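Local coordinates for protein ribonucleoside-diphosphate reductase subunit beta (Bacillus halodurans C-125, PDB 2RCC) that probably supplies, as the iron-dependent small subunit of a class I ribonucleotide reductase, part of the enzyme that makes deoxyribonucleotides from ribonucleotides for DNA synthesis, at residues A258-R266 / P278-A289; T14-I22 / S27-F38. All coordinates share one frame; numbering follows the deposited sequence.

Contact 1 of 2, residues A258-R266 / P278-A289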
loop_
_atom_site.group_PDB
_atom_site.type_symbol
_atom_site.label_atom_id
_atom_site.label_comp_id
_atom_site.label_asym_id
_atom_site.label_seq_id
_atom_site.Cartn_x
_atom_site.Cartn_y
_atom_site.Cartn_z
ATOM N N ALA A 258 19.217 12.831 16.975
ATOM C CA ALA A 258 20.621 12.956 16.535
ATOM C C ALA A 258 21.581 12.335 17.569
ATOM O O ALA A 258 22.493 11.616 17.206
ATOM C CB ALA A 258 20.978 14.410 16.309
ATOM N N ASP A 259 21.372 12.630 18.849
ATOM C CA ASP A 259 22.161 12.042 19.928
ATOM C C ASP A 259 22.038 10.517 19.979
ATOM O O ASP A 259 23.041 9.829 20.158
ATOM C CB ASP A 259 21.751 12.612 21.300
ATOM C CG ASP A 259 22.156 14.061 21.502
ATOM O OD1 ASP A 259 22.983 14.574 20.733
ATOM O OD2 ASP A 259 21.624 14.702 22.450
ATOM N N LEU A 260 20.818 9.988 19.818
ATOM C CA LEU A 260 20.597 8.538 19.808
ATOM C C LEU A 260 21.292 7.889 18.625
ATOM O O LEU A 260 21.865 6.827 18.775
ATOM C CB LEU A 260 19.100 8.174 19.798
ATOM C CG LEU A 260 18.384 8.340 21.147
ATOM C CD1 LEU A 260 16.857 8.315 20.991
ATOM C CD2 LEU A 260 18.846 7.276 22.128
ATOM N N GLU A 261 21.248 8.531 17.465
ATOM C CA GLU A 261 21.945 8.004 16.275
ATOM C C GLU A 261 23.447 7.945 16.523
ATOM O O GLU A 261 24.063 6.932 16.237
ATOM C CB GLU A 261 21.596 8.844 15.042
ATOM C CG GLU A 261 22.210 8.367 13.718
ATOM C CD GLU A 261 21.779 6.984 13.270
ATOM O OE1 GLU A 261 20.782 6.426 13.752
ATOM O OE2 GLU A 261 22.451 6.432 12.395
ATOM N N LYS A 262 24.014 9.010 17.091
ATOM C CA LYS A 262 25.440 9.073 17.419
ATOM C C LYS A 262 25.796 7.971 18.394
ATOM O O LYS A 262 26.828 7.358 18.247
ATOM C CB LYS A 262 25.814 10.436 18.020
ATOM C CG LYS A 262 25.694 11.563 17.024
ATOM C CD LYS A 262 25.790 12.925 17.646
ATOM C CE LYS A 262 25.386 13.980 16.587
ATOM N NZ LYS A 262 25.614 15.367 16.976
ATOM N N ASP A 263 24.931 7.700 19.370
ATOM C CA ASP A 263 25.174 6.615 20.346
ATOM C C ASP A 263 25.221 5.260 19.636
ATOM O O ASP A 263 26.111 4.451 19.875
ATOM C CB ASP A 263 24.093 6.581 21.427
ATOM C CG ASP A 263 24.117 7.805 22.359
ATOM O OD1 ASP A 263 25.172 8.466 22.518
ATOM O OD2 ASP A 263 23.041 8.111 22.934
ATOM N N TRP A 264 24.238 5.018 18.793
ATOM C CA TRP A 264 24.182 3.792 18.019
ATOM C C TRP A 264 25.413 3.647 17.139
ATOM O O TRP A 264 26.030 2.580 17.090
ATOM C CB TRP A 264 22.901 3.747 17.205
ATOM C CG TRP A 264 21.753 3.247 18.016
ATOM C CD1 TRP A 264 20.921 3.954 18.847
ATOM C CD2 TRP A 264 21.334 1.904 18.093
ATOM N NE1 TRP A 264 20.002 3.131 19.413
ATOM C CE2 TRP A 264 20.226 1.860 18.963
ATOM C CE3 TRP A 264 21.779 0.723 17.495
ATOM C CZ2 TRP A 264 19.545 0.696 19.233
ATOM C CZ3 TRP A 264 21.117 -0.437 17.775
ATOM C CH2 TRP A 264 20.017 -0.453 18.644
ATOM N N PHE A 265 25.740 4.715 16.434
ATOM C CA PHE A 265 26.952 4.755 15.629
ATOM C C PHE A 265 28.185 4.416 16.509
ATOM O O PHE A 265 29.032 3.615 16.131
ATOM C CB PHE A 265 27.154 6.150 15.045
ATOM C CG PHE A 265 28.530 6.348 14.524
ATOM C CD1 PHE A 265 28.937 5.622 13.432
ATOM C CD2 PHE A 265 29.443 7.160 15.196
ATOM C CE1 PHE A 265 30.249 5.730 12.946
ATOM C CE2 PHE A 265 30.755 7.271 14.730
ATOM C CZ PHE A 265 31.138 6.564 13.576
ATOM N N ARG A 266 28.272 5.018 17.696
ATOM C CA ARG A 266 29.416 4.737 18.571
ATOM C C ARG A 266 29.482 3.269 19.040
ATOM O O ARG A 266 30.554 2.685 19.182
ATOM C CB ARG A 266 29.398 5.648 19.792
ATOM C CG ARG A 266 29.919 7.045 19.545
ATOM C CD ARG A 266 29.894 7.865 20.855
ATOM N NE ARG A 266 28.690 8.682 20.983
ATOM C CZ ARG A 266 28.622 10.018 20.900
ATOM N NH1 ARG A 266 29.699 10.802 20.762
ATOM N NH2 ARG A 266 27.434 10.601 21.010
ATOM N N PRO A 278 34.984 8.984 13.223
ATOM C CA PRO A 278 33.788 9.207 14.039
ATOM C C PRO A 278 33.373 10.670 14.233
ATOM O O PRO A 278 32.187 10.929 14.297
ATOM C CB PRO A 278 34.137 8.540 15.371
ATOM C CG PRO A 278 35.581 8.359 15.375
ATOM C CD PRO A 278 36.051 8.280 13.965
ATOM N N GLU A 279 34.323 11.609 14.286
ATOM C CA GLU A 279 33.992 13.022 14.440
ATOM C C GLU A 279 33.245 13.542 13.175
ATOM O O GLU A 279 32.251 14.289 13.268
ATOM C CB GLU A 279 35.252 13.847 14.800
ATOM C CG GLU A 279 35.843 13.545 16.211
ATOM C CD GLU A 279 36.564 12.171 16.377
ATOM O OE1 GLU A 279 37.001 11.557 15.365
ATOM O OE2 GLU A 279 36.691 11.703 17.537
ATOM N N ASP A 280 33.718 13.114 12.002
ATOM C CA ASP A 280 33.082 13.443 10.734
ATOM C C ASP A 280 31.683 12.842 10.636
ATOM O O ASP A 280 30.792 13.494 10.116
ATOM C CB ASP A 280 33.883 12.909 9.525
ATOM C CG ASP A 280 35.177 13.709 9.225
ATOM O OD1 ASP A 280 35.348 14.864 9.676
ATOM O OD2 ASP A 280 36.020 13.149 8.497
HETATM N N MSE A 281 31.502 11.606 11.111
HETATM C CA MSE A 281 30.191 10.978 11.106
HETATM C C MSE A 281 29.210 11.708 12.024
HETATM O O MSE A 281 28.054 11.874 11.681
HETATM C CB MSE A 281 30.278 9.497 11.553
HETATM C CG MSE A 281 28.950 8.733 11.426
HETATM SE SE MSE A 281 28.352 8.518 9.621
HETATM C CE MSE A 281 29.243 6.823 9.270
ATOM N N GLU A 282 29.665 12.095 13.208
ATOM C CA GLU A 282 28.815 12.793 14.146
ATOM C C GLU A 282 28.385 14.139 13.559
ATOM O O GLU A 282 27.211 14.481 13.659
ATOM C CB GLU A 282 29.487 12.878 15.529
ATOM C CG GLU A 282 29.498 11.468 16.157
ATOM C CD GLU A 282 30.061 11.382 17.544
ATOM O OE1 GLU A 282 30.482 12.403 18.084
ATOM O OE2 GLU A 282 30.099 10.251 18.079
ATOM N N THR A 283 29.307 14.846 12.901
ATOM C CA THR A 283 28.987 16.110 12.237
ATOM C C THR A 283 27.971 15.868 11.120
ATOM O O THR A 283 27.073 16.667 10.947
ATOM C CB THR A 283 30.215 16.800 11.680
ATOM O OG1 THR A 283 31.189 16.919 12.716
ATOM C CG2 THR A 283 29.896 18.211 11.115
ATOM N N TYR A 284 28.131 14.784 10.379
ATOM C CA TYR A 284 27.184 14.390 9.324
ATOM C C TYR A 284 25.781 14.123 9.892
ATOM O O TYR A 284 24.785 14.563 9.315
ATOM C CB TYR A 284 27.733 13.188 8.518
ATOM C CG TYR A 284 26.748 12.555 7.561
ATOM C CD1 TYR A 284 26.275 13.251 6.448
ATOM C CD2 TYR A 284 26.294 11.248 7.758
ATOM C CE1 TYR A 284 25.347 12.657 5.570
ATOM C CE2 TYR A 284 25.400 10.662 6.898
ATOM C CZ TYR A 284 24.938 11.357 5.803
ATOM O OH TYR A 284 24.038 10.732 4.975
ATOM N N ILE A 285 25.697 13.441 11.032
ATOM C CA ILE A 285 24.390 13.228 11.700
ATOM C C ILE A 285 23.754 14.592 12.108
ATOM O O ILE A 285 22.550 14.780 11.935
ATOM C CB ILE A 285 24.523 12.300 12.930
ATOM C CG1 ILE A 285 24.954 10.895 12.483
ATOM C CG2 ILE A 285 23.188 12.232 13.761
ATOM C CD1 ILE A 285 25.569 10.055 13.611
ATOM N N SER A 286 24.548 15.533 12.609
ATOM C CA SER A 286 24.043 16.893 12.954
ATOM C C SER A 286 23.519 17.629 11.726
ATOM O O SER A 286 22.451 18.281 11.764
ATOM C CB SER A 286 25.114 17.759 13.621
ATOM O OG SER A 286 25.478 17.225 14.875
ATOM N N PHE A 287 24.298 17.543 10.655
ATOM C CA PHE A 287 23.931 18.094 9.347
ATOM C C PHE A 287 22.574 17.531 8.857
ATOM O O PHE A 287 21.733 18.282 8.339
ATOM C CB PHE A 287 25.053 17.763 8.356
ATOM C CG PHE A 287 24.810 18.241 6.962
ATOM C CD1 PHE A 287 25.098 19.553 6.615
ATOM C CD2 PHE A 287 24.329 17.378 5.985
ATOM C CE1 PHE A 287 24.904 20.000 5.323
ATOM C CE2 PHE A 287 24.129 17.831 4.683
ATOM C CZ PHE A 287 24.427 19.147 4.362
ATOM N N ILE A 288 22.353 16.222 9.002
ATOM C CA ILE A 288 21.059 15.614 8.618
ATOM C C ILE A 288 19.942 16.151 9.494
ATOM O O ILE A 288 18.872 16.477 8.968
ATOM C CB ILE A 288 21.041 14.056 8.682
ATOM C CG1 ILE A 288 22.093 13.432 7.747
ATOM C CG2 ILE A 288 19.672 13.511 8.297
ATOM C CD1 ILE A 288 22.078 13.991 6.357
ATOM N N ALA A 289 20.182 16.269 10.804
ATOM C CA ALA A 289 19.181 16.840 11.712
ATOM C C ALA A 289 18.793 18.264 11.231
ATOM O O ALA A 289 17.611 18.591 11.193
ATOM C CB ALA A 289 19.683 16.871 13.174
#
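Lys262 reaches across to helix 278-295 and can be followed outward atom by atom. Its CB leaves the backbone toward the opposing helix, Lys262 CG settles 3.7 Å from CD1 of Ile285 and also touches CG of Glu282, and the extended chain then brings Lys262 CE to 3.5 Å from the backbone O of Glu282. At the tip, Lys262 NZ donates a hydrogen bond of 2.8 Å to OG of Ser286. With CG anti to the carbonyl carbon (chi1 -67°), the chain slides past Ile285 in the opposite direction. Cut back to alanine, this position would probably leave Ser286 OG without its lysine donor and open a gap beside Ile285 CD1. The two segments form an antiparallel helix pair, their axes 9.6 Å apart at closest approach and 153° between directions, within the all-helical, ferritin-like fold of the small subunit. Deeper in the interface, the CG of Glu261 also packs on Ile285, while its carboxylate forms a salt bridge with Arg155 and hydrogen bonds to Ser192 and the Phe190 backbone. Ala258 and Ala289 meet through their methyl groups at one end of the pair. Toward the other end, the selenomethionine Met281 lays CG over the centre of the Phe265 ring, 3.6 Å from the centroid, a CH-pi contact, with SE more oblique. Pro278 CB meets the edge of the same ring. Beside it, Arg266 and Glu282 form a salt bridge, NH1 to OE2 2.8 Å; the carboxylate oxygen lies over the guanidinium face, the planes 73° apart, so charge rather than a directed N-H holds the pair.

Contact 2 of 2, residues T14-I22 / S27-F38. With EDO (1,2-ethanediol), chain H.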
loop_
_atom_site.group_PDB
_atom_site.type_symbol
_atom_site.label_atom_id
_atom_site.label_comp_id
_atom_site.label_asym_id
_atom_site.label_seq_id
_atom_site.Cartn_x
_atom_site.Cartn_y
_atom_site.Cartn_z
ATOM N N THR A 14 -22.116 12.350 1.288
ATOM C CA THR A 14 -22.286 13.761 1.560
ATOM C C THR A 14 -21.020 14.593 1.238
ATOM O O THR A 14 -21.097 15.813 1.253
ATOM C CB THR A 14 -22.640 14.036 3.051
ATOM O OG1 THR A 14 -21.470 13.910 3.856
ATOM C CG2 THR A 14 -23.739 13.099 3.586
ATOM N N ALA A 15 -19.881 13.965 0.928
ATOM C CA ALA A 15 -18.635 14.682 0.692
ATOM C C ALA A 15 -18.173 14.671 -0.772
ATOM O O ALA A 15 -18.613 13.852 -1.587
ATOM C CB ALA A 15 -17.542 14.096 1.600
ATOM N N SER A 16 -17.290 15.619 -1.088
ATOM C CA SER A 16 -16.630 15.724 -2.380
ATOM C C SER A 16 -15.455 14.707 -2.469
ATOM O O SER A 16 -14.976 14.208 -1.448
ATOM C CB SER A 16 -16.109 17.138 -2.557
ATOM O OG SER A 16 -15.239 17.535 -1.484
ATOM N N ASN A 17 -15.011 14.403 -3.691
ATOM C CA ASN A 17 -13.885 13.492 -3.899
ATOM C C ASN A 17 -12.582 14.127 -3.459
ATOM O O ASN A 17 -11.744 13.430 -2.870
ATOM C CB ASN A 17 -13.819 13.017 -5.376
ATOM C CG ASN A 17 -15.078 12.241 -5.820
ATOM O OD1 ASN A 17 -15.857 11.755 -4.988
ATOM N ND2 ASN A 17 -15.255 12.103 -7.148
ATOM N N ALA A 18 -12.428 15.441 -3.691
ATOM C CA ALA A 18 -11.272 16.207 -3.249
ATOM C C ALA A 18 -11.517 16.556 -1.770
ATOM O O ALA A 18 -12.558 17.142 -1.400
ATOM C CB ALA A 18 -11.069 17.462 -4.084
ATOM N N SER A 19 -10.543 16.227 -0.931
ATOM C CA SER A 19 -10.640 16.455 0.499
ATOM C C SER A 19 -10.764 17.913 0.875
ATOM O O SER A 19 -10.170 18.750 0.221
ATOM C CB SER A 19 -9.351 15.913 1.166
ATOM O OG SER A 19 -9.400 16.080 2.560
ATOM N N THR A 20 -11.519 18.210 1.927
ATOM C CA THR A 20 -11.563 19.537 2.514
ATOM C C THR A 20 -10.598 19.670 3.705
ATOM O O THR A 20 -10.586 20.700 4.355
ATOM C CB THR A 20 -12.945 19.874 3.055
ATOM O OG1 THR A 20 -13.260 18.990 4.134
ATOM C CG2 THR A 20 -14.008 19.774 1.941
ATOM N N GLY A 21 -9.781 18.667 4.011
ATOM C CA GLY A 21 -8.880 18.794 5.150
ATOM C C GLY A 21 -8.192 17.488 5.415
ATOM O O GLY A 21 -8.767 16.437 5.211
ATOM N N ILE A 22 -6.959 17.561 5.877
ATOM C CA ILE A 22 -6.116 16.390 6.149
ATOM C C ILE A 22 -6.598 15.574 7.360
ATOM O O ILE A 22 -6.524 14.353 7.330
ATOM C CB ILE A 22 -4.604 16.825 6.375
ATOM C CG1 ILE A 22 -3.989 17.392 5.106
ATOM C CG2 ILE A 22 -3.734 15.657 6.818
ATOM C CD1 ILE A 22 -2.613 18.040 5.384
ATOM N N SER A 27 -14.364 13.826 2.894
ATOM C CA SER A 27 -13.879 13.156 1.704
ATOM C C SER A 27 -14.851 12.028 1.377
ATOM O O SER A 27 -15.239 11.247 2.260
ATOM C CB SER A 27 -12.508 12.529 2.002
ATOM O OG SER A 27 -11.995 11.859 0.841
ATOM N N SER A 28 -15.169 11.844 0.104
ATOM C CA SER A 28 -16.022 10.737 -0.273
ATOM C C SER A 28 -15.403 9.371 -0.120
ATOM O O SER A 28 -16.109 8.390 0.063
ATOM C CB SER A 28 -16.435 10.838 -1.721
ATOM O OG SER A 28 -15.366 10.790 -2.617
ATOM N N ASN A 29 -14.080 9.355 -0.235
ATOM C CA ASN A 29 -13.197 8.203 -0.244
ATOM C C ASN A 29 -13.101 7.528 -1.645
ATOM O O ASN A 29 -12.479 6.501 -1.785
ATOM C CB ASN A 29 -13.489 7.201 0.866
ATOM C CG ASN A 29 -12.245 6.436 1.271
ATOM O OD1 ASN A 29 -11.166 7.015 1.309
ATOM N ND2 ASN A 29 -12.379 5.134 1.533
ATOM N N VAL A 30 -13.722 8.130 -2.663
ATOM C CA VAL A 30 -13.582 7.703 -4.043
ATOM C C VAL A 30 -12.504 8.618 -4.595
ATOM O O VAL A 30 -12.638 9.850 -4.534
ATOM C CB VAL A 30 -14.874 7.889 -4.844
ATOM C CG1 VAL A 30 -14.657 7.483 -6.302
ATOM C CG2 VAL A 30 -16.009 7.076 -4.227
ATOM N N LEU A 31 -11.410 8.003 -5.063
ATOM C CA LEU A 31 -10.213 8.684 -5.506
ATOM C C LEU A 31 -10.098 8.839 -7.033
ATOM O O LEU A 31 -9.892 7.881 -7.751
ATOM C CB LEU A 31 -8.967 7.992 -4.973
ATOM C CG LEU A 31 -7.545 8.477 -5.331
ATOM C CD1 LEU A 31 -7.285 9.979 -5.164
ATOM C CD2 LEU A 31 -6.549 7.631 -4.529
ATOM N N ASN A 32 -10.302 10.077 -7.461
ATOM C CA ASN A 32 -10.072 10.556 -8.814
ATOM C C ASN A 32 -8.720 11.279 -8.745
ATOM O O ASN A 32 -8.634 12.400 -8.240
ATOM C CB ASN A 32 -11.167 11.543 -9.210
ATOM C CG ASN A 32 -10.947 12.158 -10.584
ATOM O OD1 ASN A 32 -9.955 11.865 -11.274
ATOM N ND2 ASN A 32 -11.884 13.051 -10.987
ATOM N N TRP A 33 -7.671 10.667 -9.298
ATOM C CA TRP A 33 -6.329 11.255 -9.226
ATOM C C TRP A 33 -6.194 12.627 -9.934
ATOM O O TRP A 33 -5.274 13.373 -9.612
ATOM C CB TRP A 33 -5.238 10.271 -9.692
ATOM C CG TRP A 33 -4.804 9.323 -8.612
ATOM C CD1 TRP A 33 -5.192 8.020 -8.454
ATOM C CD2 TRP A 33 -3.907 9.603 -7.539
ATOM N NE1 TRP A 33 -4.601 7.494 -7.370
ATOM C CE2 TRP A 33 -3.793 8.423 -6.783
ATOM C CE3 TRP A 33 -3.186 10.751 -7.136
ATOM C CZ2 TRP A 33 -2.998 8.340 -5.631
ATOM C CZ3 TRP A 33 -2.384 10.672 -5.984
ATOM C CH2 TRP A 33 -2.288 9.478 -5.260
ATOM N N ASP A 34 -7.106 12.934 -10.854
ATOM C CA ASP A 34 -7.168 14.258 -11.492
ATOM C C ASP A 34 -8.036 15.283 -10.715
ATOM O O ASP A 34 -8.245 16.394 -11.194
ATOM C CB ASP A 34 -7.566 14.102 -12.966
ATOM C CG ASP A 34 -6.487 13.343 -13.770
ATOM O OD1 ASP A 34 -5.317 13.807 -13.784
ATOM O OD2 ASP A 34 -6.778 12.279 -14.369
ATOM N N ASP A 35 -8.474 14.962 -9.503
ATOM C CA ASP A 35 -9.290 15.876 -8.681
ATOM C C ASP A 35 -8.977 15.624 -7.224
ATOM O O ASP A 35 -9.776 15.012 -6.509
ATOM C CB ASP A 35 -10.794 15.697 -8.979
ATOM C CG ASP A 35 -11.697 16.607 -8.111
ATOM O OD1 ASP A 35 -11.256 17.735 -7.779
ATOM O OD2 ASP A 35 -12.842 16.208 -7.749
ATOM N N VAL A 36 -7.793 16.087 -6.797
ATOM C CA VAL A 36 -7.307 15.907 -5.409
ATOM C C VAL A 36 -7.007 17.260 -4.772
ATOM O O VAL A 36 -6.929 18.300 -5.444
ATOM C CB VAL A 36 -6.104 14.919 -5.294
ATOM C CG1 VAL A 36 -6.465 13.501 -5.921
ATOM C CG2 VAL A 36 -4.841 15.468 -5.933
ATOM N N ARG A 37 -6.896 17.262 -3.452
ATOM C CA ARG A 37 -6.685 18.498 -2.723
ATOM C C ARG A 37 -5.326 19.127 -2.950
ATOM O O ARG A 37 -5.239 20.342 -3.063
ATOM C CB ARG A 37 -6.911 18.262 -1.242
ATOM C CG ARG A 37 -6.684 19.464 -0.377
ATOM C CD ARG A 37 -6.895 19.121 1.056
ATOM N NE ARG A 37 -6.735 20.284 1.921
ATOM C CZ ARG A 37 -7.652 21.239 2.102
ATOM N NH1 ARG A 37 -8.812 21.229 1.468
ATOM N NH2 ARG A 37 -7.390 22.253 2.915
ATOM N N PHE A 38 -4.271 18.324 -2.984
ATOM C CA PHE A 38 -2.897 18.813 -3.167
ATOM C C PHE A 38 -2.323 18.518 -4.538
ATOM O O PHE A 38 -2.240 17.350 -4.981
ATOM C CB PHE A 38 -2.003 18.179 -2.088
ATOM C CG PHE A 38 -2.453 18.505 -0.694
ATOM C CD1 PHE A 38 -2.393 19.809 -0.219
ATOM C CD2 PHE A 38 -2.957 17.520 0.136
ATOM C CE1 PHE A 38 -2.852 20.134 1.069
ATOM C CE2 PHE A 38 -3.423 17.832 1.401
ATOM C CZ PHE A 38 -3.357 19.146 1.880
HETATM C C1 EDO H . -8.954 5.265 -0.526
HETATM O O1 EDO H . -8.719 5.929 0.732
HETATM C C2 EDO H . -7.951 5.551 -1.613
HETATM O O2 EDO H . -8.348 4.638 -2.607
HETATM O O HOH W 1 -10.061 12.884 -0.442
HETATM O O HOH W 2 -12.033 10.862 -2.134
HETATM O O HOH W 3 -10.200 12.441 -5.312
HETATM O O HOH W 4 -13.817 13.924 -9.061
HETATM O O HOH W 5 -14.178 17.001 -5.739
HETATM O O HOH W 6 -8.007 14.969 -1.947
#
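Ser16 and Ser28 join two irregular backbone runs through a single direct main-chain bond, Ser28 N to Ser16 O at 2.8 Å, with the donor above the carbonyl plane; the CA atoms of Ala18 and Val36 approach to 4.5 Å farther along. Beside this bond the Ala15 methyl presses on the Ser27 backbone, CB to C 3.4 Å. Asn17 is the central side chain. Asn17 OD1 accepts from Ser28 OG at 2.6 Å, the donor tilted 24° from the amide plane, and the Asn17 CB lies by the Val30 carbonyl. Ser28 OG stands between its backbone N and carbonyl carbon (chi1 62°), a position from which it also accepts from Val30 N in an ST turn. The other end of the Asn17 amide, ND2, bonds to Phe143 O of the second subunit and to a water that also bridges Asn32 ND2 and Asp35 OD2. Further waters link Asn17 O to Ser27 OG and Val30 O. Arg37 runs extended alongside Ser19, and its NH1 donates to Ser19 O at 3.1 Å, while the Thr20-Gly21 peptide lies against one guanidinium face. Ser19 OG closes another ST turn by accepting from Gly21 N and is also bonded to Thr104. Ile22 ends the contact with CG1 at the edge of the Phe38 ring, 3.7 Å from CZ. A 1,2-ethanediol, probably from the crystallisation liquor, bonds to Asn29 OD1 and to Ser90 O of the second subunit. Lacking helix or strand pairing, these loops are joined largely by side-chain, main-chain and water hydrogen bonds, and the polar network running from Asn17 into the second subunit suggests that their shape and the dimer interface are probably coupled.

From the N terminus, the chain first meets contact 2, where residues 14-22 turn back within four intervening residues onto 27-38, all in the loop region that precedes helix 41-50. This fold-back closes completely before the main helices begin. The chain then runs through the helices that carry most of the predicted iron ligands and, much later, reaches contact 1, where a nine-residue connection, 269-277, joins the end of helix 244-268 to helix 278-295 as a hairpin. The two closures are therefore in series, neither nested nor crossed. Their centres lie 41 Å apart on opposite sides of the chain's centre: contact 2 borders the second subunit, whereas contact 1 pairs two late helices within one chain.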